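Local coordinates for Lmo2184 protein (PDB 5JOQ) that probably binds heme as the substrate-binding lipoprotein of an iron-acquisition ABC transporter at the cell membrane, at residues 97-102 and 268-273; 159-164 and 282-287; 193-198 and 278-283. One frame throughout, in Å; residues are numbered along the deposited sequence. Where two conformers were deposited one is given.

Contact 1 (97-102 and 268-273)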
loop_
_atom_site.group_PDB
_atom_site.type_symbol
_atom_site.label_atom_id
_atom_site.label_comp_id
_atom_site.label_asym_id
_atom_site.label_seq_id
_atom_site.Cartn_x
_atom_site.Cartn_y
_atom_site.Cartn_z
ATOM N N THR A 97 -13.137 -18.507 3.088
ATOM C CA THR A 97 -13.443 -18.679 1.665
ATOM C C THR A 97 -12.564 -19.764 1.044
ATOM O O THR A 97 -11.443 -20.058 1.509
ATOM C CB THR A 97 -13.246 -17.376 0.868
ATOM O OG1 THR A 97 -11.854 -17.001 0.897
ATOM C CG2 THR A 97 -14.136 -16.214 1.404
ATOM N N LYS A 98 -13.072 -20.314 -0.061
ATOM C CA LYS A 98 -12.330 -21.309 -0.838
ATOM C C LYS A 98 -10.968 -20.787 -1.248
ATOM O O LYS A 98 -9.975 -21.534 -1.245
ATOM C CB LYS A 98 -13.125 -21.669 -2.098
ATOM C CG LYS A 98 -13.040 -23.114 -2.531
ATOM C CD LYS A 98 -13.932 -23.996 -1.632
ATOM C CE LYS A 98 -13.476 -25.457 -1.642
ATOM N NZ LYS A 98 -13.812 -26.168 -0.363
ATOM N N THR A 99 -10.904 -19.509 -1.655
ATOM C CA THR A 99 -9.633 -18.984 -2.159
ATOM C C THR A 99 -8.565 -18.956 -1.070
ATOM O O THR A 99 -7.367 -19.040 -1.374
ATOM C CB THR A 99 -9.871 -17.593 -2.781
ATOM O OG1 THR A 99 -10.693 -17.750 -3.970
ATOM C CG2 THR A 99 -8.517 -16.897 -3.142
ATOM N N LEU A 100 -8.971 -18.876 0.203
ATOM C CA LEU A 100 -8.049 -18.948 1.328
ATOM C C LEU A 100 -7.881 -20.351 1.916
ATOM O O LEU A 100 -7.120 -20.509 2.867
ATOM C CB LEU A 100 -8.510 -17.992 2.442
ATOM C CG LEU A 100 -7.885 -16.593 2.339
ATOM C CD1 LEU A 100 -6.342 -16.643 2.648
ATOM C CD2 LEU A 100 -8.143 -15.988 0.961
ATOM N N GLU A 101 -8.544 -21.372 1.369
ATOM C CA GLU A 101 -8.537 -22.686 2.014
ATOM C C GLU A 101 -7.129 -23.268 2.102
ATOM O O GLU A 101 -6.724 -23.793 3.147
ATOM C CB GLU A 101 -9.479 -23.631 1.260
ATOM C CG GLU A 101 -9.504 -25.006 1.880
ATOM C CD GLU A 101 -10.564 -25.908 1.239
ATOM O OE1 GLU A 101 -11.115 -25.543 0.181
ATOM O OE2 GLU A 101 -10.810 -26.984 1.790
ATOM N N ALA A 102 -6.371 -23.182 1.026
ATOM C CA ALA A 102 -5.049 -23.758 1.018
ATOM C C ALA A 102 -4.177 -23.125 2.086
ATOM O O ALA A 102 -3.408 -23.794 2.728
ATOM C CB ALA A 102 -4.418 -23.644 -0.356
ATOM N N PHE A 268 -14.459 -3.586 -6.412
ATOM C CA PHE A 268 -14.132 -4.824 -7.130
ATOM C C PHE A 268 -13.078 -5.614 -6.332
ATOM O O PHE A 268 -11.871 -5.444 -6.538
ATOM C CB PHE A 268 -13.588 -4.491 -8.531
ATOM C CG PHE A 268 -14.616 -3.872 -9.452
ATOM C CD1 PHE A 268 -15.414 -4.676 -10.250
ATOM C CD2 PHE A 268 -14.746 -2.497 -9.534
ATOM C CE1 PHE A 268 -16.366 -4.121 -11.108
ATOM C CE2 PHE A 268 -15.699 -1.911 -10.400
ATOM C CZ PHE A 268 -16.513 -2.738 -11.170
ATOM N N GLY A 269 -13.516 -6.490 -5.453
ATOM C CA GLY A 269 -12.561 -7.325 -4.751
ATOM C C GLY A 269 -12.163 -8.559 -5.558
ATOM O O GLY A 269 -12.722 -8.831 -6.619
ATOM N N MET A 270 -11.194 -9.317 -5.025
ATOM C CA MET A 270 -10.729 -10.522 -5.711
ATOM C C MET A 270 -11.811 -11.602 -5.741
ATOM O O MET A 270 -11.844 -12.413 -6.676
ATOM C CB MET A 270 -9.475 -11.076 -5.029
ATOM C CG MET A 270 -8.532 -11.769 -5.999
ATOM S SD MET A 270 -6.930 -12.205 -5.231
ATOM C CE MET A 270 -7.441 -13.765 -4.497
ATOM N N THR A 271 -12.654 -11.661 -4.718
ATOM C CA THR A 271 -13.737 -12.638 -4.670
ATOM C C THR A 271 -15.058 -11.932 -4.388
ATOM O O THR A 271 -15.086 -10.742 -4.039
ATOM C CB THR A 271 -13.469 -13.730 -3.631
ATOM O OG1 THR A 271 -13.207 -13.135 -2.351
ATOM C CG2 THR A 271 -12.271 -14.586 -4.064
ATOM N N ALA A 272 -16.160 -12.693 -4.538
ATOM C CA ALA A 272 -17.503 -12.129 -4.595
ATOM C C ALA A 272 -17.929 -11.595 -3.234
ATOM O O ALA A 272 -17.479 -12.082 -2.197
ATOM C CB ALA A 272 -18.521 -13.213 -5.057
ATOM N N SER A 273 -18.883 -10.685 -3.266
ATOM C CA SER A 273 -19.528 -10.102 -2.102
ATOM C C SER A 273 -20.895 -9.522 -2.476
ATOM O O SER A 273 -21.290 -9.551 -3.615
ATOM C CB SER A 273 -18.651 -9.042 -1.446
ATOM O OG SER A 273 -18.643 -7.867 -2.188
HETATM O O HOH W 1 -11.376 -14.654 -0.567
#
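Thr99 meets Met270 and Thr271 through the two branches of its short side chain, and following it outward from CB accounts for every direct touch between 97-102 and 268-273. CB itself lies 4.1 Å from CG2 of Thr271. At the next bond the chain forks. OG1 of Thr99 approaches that same Thr271 methyl, CG2, at 3.5 Å, a polar atom against a methyl rather than a hydrogen bond. CG2 of Thr99 turns the other way and meets the terminal methyl of Met270, CE, at 3.6 Å. The fork is set by the first torsion of Thr99 (chi1 -67°), which places OG1 beside the backbone N and CG2 opposite that nitrogen. Thr99 and Thr271 run past one another in opposite senses, whereas Met270 slants across Thr99, its thioether chain bent at the last torsion (chi3 84°) to deliver CE.

The polar link is made through solvent. One water lies 2.8 Å from Thr97 OG1 and 3.0 Å from Thr271 OG1, bridging two hydroxyls that do not meet directly. Thr271 thus turns OG1 to the water and CG2 to Thr99.

About 125 Å² is buried in all, and none of the three directly touching residues is fully buried. A second subunit adds to the packing, with its Glu241 against both Thr99 and Met270. The arrangement is consistent with a contact between lobes in the two-lobed fold of the solute-binding protein 8 family. Within the chain, 97-102 carries the end of strand 93-97, a member of the parallel sheet with 37-39 and 115-118, over into helix 101-110; 268-273 belongs to the loop between strand 260-262 and helix 276-288, and Ser273 OG caps Asn275 N just ahead of that helix.

Contact 2 (159-164 and 282-287)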
loop_
_atom_site.group_PDB
_atom_site.type_symbol
_atom_site.label_atom_id
_atom_site.label_comp_id
_atom_site.label_asym_id
_atom_site.label_seq_id
_atom_site.Cartn_x
_atom_site.Cartn_y
_atom_site.Cartn_z
ATOM N N SER A 159 -30.343 -8.616 -19.099
ATOM C CA SER A 159 -31.339 -8.163 -20.039
ATOM C C SER A 159 -30.874 -6.898 -20.782
ATOM O O SER A 159 -31.017 -6.785 -21.967
ATOM C CB SER A 159 -32.648 -7.889 -19.300
ATOM O OG SER A 159 -33.579 -7.283 -20.146
ATOM N N ASN A 160 -30.275 -5.976 -20.055
ATOM C CA ASN A 160 -29.796 -4.727 -20.607
ATOM C C ASN A 160 -28.761 -4.924 -21.704
ATOM O O ASN A 160 -28.784 -4.239 -22.684
ATOM C CB ASN A 160 -29.073 -3.918 -19.530
ATOM C CG ASN A 160 -29.992 -3.202 -18.574
ATOM O OD1 ASN A 160 -31.189 -3.131 -18.762
ATOM N ND2 ASN A 160 -29.405 -2.655 -17.528
ATOM N N VAL A 161 -27.839 -5.852 -21.517
ATOM C CA VAL A 161 -26.777 -6.072 -22.488
ATOM C C VAL A 161 -26.995 -7.148 -23.539
ATOM O O VAL A 161 -26.202 -7.312 -24.431
ATOM C CB VAL A 161 -25.484 -6.453 -21.745
ATOM C CG1 VAL A 161 -25.173 -5.444 -20.668
ATOM C CG2 VAL A 161 -25.609 -7.834 -21.141
ATOM N N ALA A 162 -28.102 -7.859 -23.449
ATOM C CA ALA A 162 -28.313 -8.992 -24.321
ATOM C C ALA A 162 -28.224 -8.714 -25.805
ATOM O O ALA A 162 -27.713 -9.522 -26.525
ATOM C CB ALA A 162 -29.634 -9.662 -24.009
ATOM N N LYS A 163 -28.729 -7.595 -26.260
ATOM C CA LYS A 163 -28.694 -7.311 -27.693
ATOM C C LYS A 163 -27.576 -6.354 -28.092
ATOM O O LYS A 163 -27.522 -5.935 -29.254
ATOM C CB LYS A 163 -30.048 -6.750 -28.165
ATOM C CG LYS A 163 -31.197 -7.764 -28.004
ATOM C CD LYS A 163 -32.571 -7.153 -28.292
ATOM C CE LYS A 163 -33.683 -8.167 -27.983
ATOM N NZ LYS A 163 -35.070 -7.677 -28.287
ATOM N N LYS A 164 -26.703 -5.979 -27.168
ATOM C CA LYS A 164 -25.592 -5.107 -27.511
ATOM C C LYS A 164 -24.473 -5.884 -28.196
ATOM O O LYS A 164 -24.281 -7.083 -27.967
ATOM C CB LYS A 164 -25.049 -4.412 -26.265
ATOM C CG LYS A 164 -26.052 -3.440 -25.617
ATOM C CD LYS A 164 -25.447 -2.911 -24.319
ATOM C CE LYS A 164 -25.810 -1.447 -24.101
ATOM N NZ LYS A 164 -27.244 -1.235 -23.886
ATOM N N GLU A 282 -21.416 -0.997 -12.533
ATOM C CA GLU A 282 -20.237 -0.232 -12.931
ATOM C C GLU A 282 -19.524 -0.920 -14.100
ATOM O O GLU A 282 -19.048 -0.253 -15.031
ATOM C CB GLU A 282 -19.326 -0.055 -11.710
ATOM C CG GLU A 282 -18.314 1.034 -11.815
ATOM C CD GLU A 282 -18.961 2.371 -12.151
ATOM O OE1 GLU A 282 -20.038 2.723 -11.581
ATOM O OE2 GLU A 282 -18.403 3.031 -13.042
ATOM N N MET A 283 -19.507 -2.261 -14.108
ATOM C CA MET A 283 -18.904 -2.989 -15.222
ATOM C C MET A 283 -19.631 -2.691 -16.518
ATOM O O MET A 283 -19.002 -2.470 -17.560
ATOM C CB MET A 283 -18.908 -4.497 -14.934
ATOM C CG MET A 283 -18.218 -5.320 -16.015
ATOM S SD MET A 283 -16.454 -5.026 -16.146
ATOM C CE MET A 283 -15.831 -5.643 -14.553
ATOM N N GLU A 284 -20.962 -2.652 -16.470
ATOM C CA GLU A 284 -21.740 -2.367 -17.668
ATOM C C GLU A 284 -21.413 -0.979 -18.210
ATOM O O GLU A 284 -21.328 -0.789 -19.427
ATOM C CB GLU A 284 -23.237 -2.518 -17.363
ATOM C CG GLU A 284 -24.101 -2.357 -18.573
ATOM C CD GLU A 284 -25.598 -2.296 -18.253
ATOM O OE1 GLU A 284 -26.017 -2.620 -17.105
ATOM O OE2 GLU A 284 -26.346 -1.905 -19.178
ATOM N N LYS A 285 -21.179 -0.001 -17.321
ATOM C CA LYS A 285 -20.823 1.346 -17.773
ATOM C C LYS A 285 -19.488 1.357 -18.501
ATOM O O LYS A 285 -19.351 1.998 -19.554
ATOM C CB LYS A 285 -20.766 2.310 -16.589
ATOM C CG LYS A 285 -22.125 2.667 -16.010
ATOM C CD LYS A 285 -22.005 3.659 -14.859
ATOM C CE LYS A 285 -23.304 3.704 -14.063
ATOM N NZ LYS A 285 -23.084 4.201 -12.675
ATOM N N MET A 286 -18.501 0.647 -17.959
ATOM C CA MET A 286 -17.175 0.614 -18.576
ATOM C C MET A 286 -17.184 -0.105 -19.915
ATOM O O MET A 286 -16.474 0.298 -20.840
ATOM C CB MET A 286 -16.194 -0.076 -17.632
ATOM C CG MET A 286 -15.698 0.833 -16.520
ATOM S SD MET A 286 -14.571 -0.029 -15.407
ATOM C CE MET A 286 -15.657 -1.151 -14.585
ATOM N N LEU A 287 -17.937 -1.207 -20.024
ATOM C CA LEU A 287 -17.887 -2.009 -21.243
ATOM C C LEU A 287 -18.604 -1.337 -22.402
ATOM O O LEU A 287 -18.244 -1.567 -23.558
ATOM C CB LEU A 287 -18.498 -3.394 -20.996
ATOM C CG LEU A 287 -17.732 -4.284 -20.015
ATOM C CD1 LEU A 287 -18.312 -5.737 -20.066
ATOM C CD2 LEU A 287 -16.244 -4.227 -20.326
#
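The C-terminal end of the long helix 140-161 meets helix 276-288 here, and Glu284 is the residue that spans the gap to Asn160 and Val161. Its CG stands opposite the backbone N (chi1 -175°) and the chain continues extended, carrying the carboxylate across to the other helix. There Asn160 ND2 gives Glu284 OE1 a weak hydrogen bond, long at 3.4 Å but nearly straight at 172°. Amide and carboxylate planes are turned 49° apart, and the two side chains cross at about a right angle. The other oxygen, Glu284 OE2, rests 3.4 Å from Asn160 CB. The firmer polar partner of Asn160 is on its own helix, where OD1 accepts from Gln156 NE2.

Nearer the Glu284 backbone the contact is apolar: Val161 CG1 lies 3.9 Å from Glu284 CG. Lys164 NZ is 4.8 Å from Glu284 OE2, too far for a salt bridge, though its charge may still favour the carboxylate. Lys164 closes a type I turn that starts at Val161, with Lys164 N bonded to Val161 O. The arrangement is consistent with helix 140-161 being the long helix that connects the two lobes in substrate-binding proteins of this family.

Contact 3 (193-198 and 278-283)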
loop_
_atom_site.group_PDB
_atom_site.type_symbol
_atom_site.label_atom_id
_atom_site.label_comp_id
_atom_site.label_asym_id
_atom_site.label_seq_id
_atom_site.Cartn_x
_atom_site.Cartn_y
_atom_site.Cartn_z
ATOM N N LYS A 193 -18.108 -11.481 -17.735
ATOM C CA LYS A 193 -18.981 -12.391 -18.477
ATOM C C LYS A 193 -20.442 -11.983 -18.346
ATOM O O LYS A 193 -21.188 -11.948 -19.334
ATOM C CB LYS A 193 -18.793 -13.826 -17.962
ATOM C CG LYS A 193 -19.664 -14.879 -18.709
ATOM C CD LYS A 193 -19.470 -16.318 -18.162
ATOM C CE LYS A 193 -20.421 -16.618 -16.989
ATOM N NZ LYS A 193 -20.383 -18.051 -16.486
ATOM N N LEU A 194 -20.886 -11.728 -17.120
ATOM C CA LEU A 194 -22.295 -11.422 -16.890
ATOM C C LEU A 194 -22.690 -10.114 -17.557
ATOM O O LEU A 194 -23.830 -9.972 -18.012
ATOM C CB LEU A 194 -22.565 -11.352 -15.391
ATOM C CG LEU A 194 -22.481 -12.710 -14.628
ATOM C CD1 LEU A 194 -22.557 -12.453 -13.122
ATOM C CD2 LEU A 194 -23.570 -13.685 -15.031
ATOM N N ALA A 195 -21.770 -9.148 -17.606
ATOM C CA ALA A 195 -22.031 -7.871 -18.285
ATOM C C ALA A 195 -21.845 -7.954 -19.796
ATOM O O ALA A 195 -21.936 -6.925 -20.494
ATOM C CB ALA A 195 -21.127 -6.783 -17.698
ATOM N N GLY A 196 -21.597 -9.145 -20.337
ATOM C CA GLY A 196 -21.588 -9.328 -21.773
ATOM C C GLY A 196 -20.212 -9.275 -22.407
ATOM O O GLY A 196 -20.098 -9.549 -23.603
ATOM N N GLY A 197 -19.169 -8.967 -21.640
ATOM C CA GLY A 197 -17.828 -8.926 -22.203
ATOM C C GLY A 197 -17.353 -10.312 -22.617
ATOM O O GLY A 197 -17.675 -11.306 -21.990
ATOM N N GLU A 198 -16.549 -10.370 -23.687
ATOM C CA GLU A 198 -15.930 -11.608 -24.164
ATOM C C GLU A 198 -14.448 -11.623 -23.777
ATOM O O GLU A 198 -13.641 -10.895 -24.356
ATOM C CB GLU A 198 -16.093 -11.728 -25.683
ATOM C CG GLU A 198 -15.373 -12.917 -26.283
ATOM C CD GLU A 198 -15.437 -12.935 -27.825
ATOM O OE1 GLU A 198 -16.342 -12.284 -28.413
ATOM O OE2 GLU A 198 -14.570 -13.588 -28.441
ATOM N N GLU A 278 -23.728 -3.662 -7.413
ATOM C CA GLU A 278 -23.140 -2.380 -7.739
ATOM C C GLU A 278 -21.961 -2.565 -8.712
ATOM O O GLU A 278 -21.841 -1.849 -9.676
ATOM C CB GLU A 278 -22.688 -1.667 -6.478
ATOM C CG GLU A 278 -22.155 -0.275 -6.719
ATOM C CD GLU A 278 -21.729 0.445 -5.447
ATOM O OE1 GLU A 278 -21.878 -0.112 -4.350
ATOM O OE2 GLU A 278 -21.232 1.578 -5.563
ATOM N N ALA A 279 -21.130 -3.557 -8.443
ATOM C CA ALA A 279 -19.973 -3.850 -9.288
ATOM C C ALA A 279 -20.404 -4.189 -10.705
ATOM O O ALA A 279 -19.804 -3.714 -11.681
ATOM C CB ALA A 279 -19.170 -5.005 -8.692
ATOM N N LEU A 280 -21.447 -5.009 -10.843
ATOM C CA LEU A 280 -21.917 -5.375 -12.176
ATOM C C LEU A 280 -22.434 -4.157 -12.941
ATOM O O LEU A 280 -22.254 -4.056 -14.160
ATOM C CB LEU A 280 -23.003 -6.448 -12.062
ATOM C CG LEU A 280 -23.379 -7.172 -13.341
ATOM C CD1 LEU A 280 -22.158 -7.837 -13.962
ATOM C CD2 LEU A 280 -24.502 -8.204 -13.054
ATOM N N LYS A 281 -23.088 -3.223 -12.251
ATOM C CA LYS A 281 -23.591 -2.027 -12.925
ATOM C C LYS A 281 -22.448 -1.119 -13.370
ATOM O O LYS A 281 -22.528 -0.464 -14.423
ATOM C CB LYS A 281 -24.515 -1.257 -11.991
ATOM C CG LYS A 281 -25.836 -1.942 -11.690
ATOM C CD LYS A 281 -26.675 -1.175 -10.634
ATOM C CE LYS A 281 -27.727 -2.107 -9.983
ATOM N NZ LYS A 281 -28.039 -1.788 -8.544
ATOM N N GLU A 282 -21.416 -0.997 -12.533
ATOM C CA GLU A 282 -20.237 -0.232 -12.931
ATOM C C GLU A 282 -19.524 -0.920 -14.100
ATOM O O GLU A 282 -19.048 -0.253 -15.031
ATOM C CB GLU A 282 -19.326 -0.055 -11.710
ATOM C CG GLU A 282 -18.314 1.034 -11.815
ATOM C CD GLU A 282 -18.961 2.371 -12.151
ATOM O OE1 GLU A 282 -20.038 2.723 -11.581
ATOM O OE2 GLU A 282 -18.403 3.031 -13.042
ATOM N N MET A 283 -19.507 -2.261 -14.108
ATOM C CA MET A 283 -18.904 -2.989 -15.222
ATOM C C MET A 283 -19.631 -2.691 -16.518
ATOM O O MET A 283 -19.002 -2.470 -17.560
ATOM C CB MET A 283 -18.908 -4.497 -14.934
ATOM C CG MET A 283 -18.218 -5.320 -16.015
ATOM S SD MET A 283 -16.454 -5.026 -16.146
ATOM C CE MET A 283 -15.831 -5.643 -14.553
#
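In the conformer described, Leu280 sets one methyl, CD1, against the end of helix 187-194, and that methyl serves two neighbours at once. It lies 3.8 Å from Leu194 CB and 4.0 Å from Ala195 CB, with the backbone N of Ala195 also close at 3.9 Å. Ala195 CB is shared in turn: one helical turn further along 276-288, Met283 CG lies 3.7 Å from Ala195 CB. Ala195 CB therefore sits against two side chains three residues apart on the same helix. Leu194, by contrast, touches through CB, at the base of its side chain. No hydrogen bond crosses between the two segments; the fit is apolar and buries 158 Å².

Two torsions explain the approach from the helix side. In Leu280, CG stands opposite the backbone N (chi1 -166°), and chi2 near 57° then turns CD1 to the junction of Leu194 and Ala195.

The next shell surrounds these side chains with further apolar groups. Leu280 also packs on Leu191 of helix 187-194 and on Ile154 and Val157 of helix 140-161, while Met283 reaches Val192 and Phe268. The backbone oxygen of Ala195 is hydrogen-bonded to Tyr288 OH, so a polar tie from farther along helix 276-288 holds the same turn that the methyl contacts fill.

What places Ala195 is the way its helix ends. It is the first residue to leave helical angles, and Gly196 follows with positive phi (97°). Gly196 N bonds to Lys193 O at 3.0 Å and Gly197 N to Val192 O, the paired bonds of a Schellman motif with Gly196 as its C-prime residue.

Contact 3 is buried, contact 2 partly so, and contact 1 lies at the surface, where a second subunit joins in. Contacts 2 and 3 both use helix 276-288, share Glu282 and Met283, and have centres about 6 Å apart; Leu287 and Val161 of contact 2 also pack on the 195-197 turn of contact 3. Contact 1, its centre about 25 Å from that of contact 2, uses the loop before the helix, yet Phe268 in that loop packs against Met283. Polar groups enter as burial falls: apolar methyl and methylene contacts alone in contact 3, a weak amide-carboxylate bond beside an aliphatic contact in contact 2, and methyl contacts with a water between hydroxyls in contact 1.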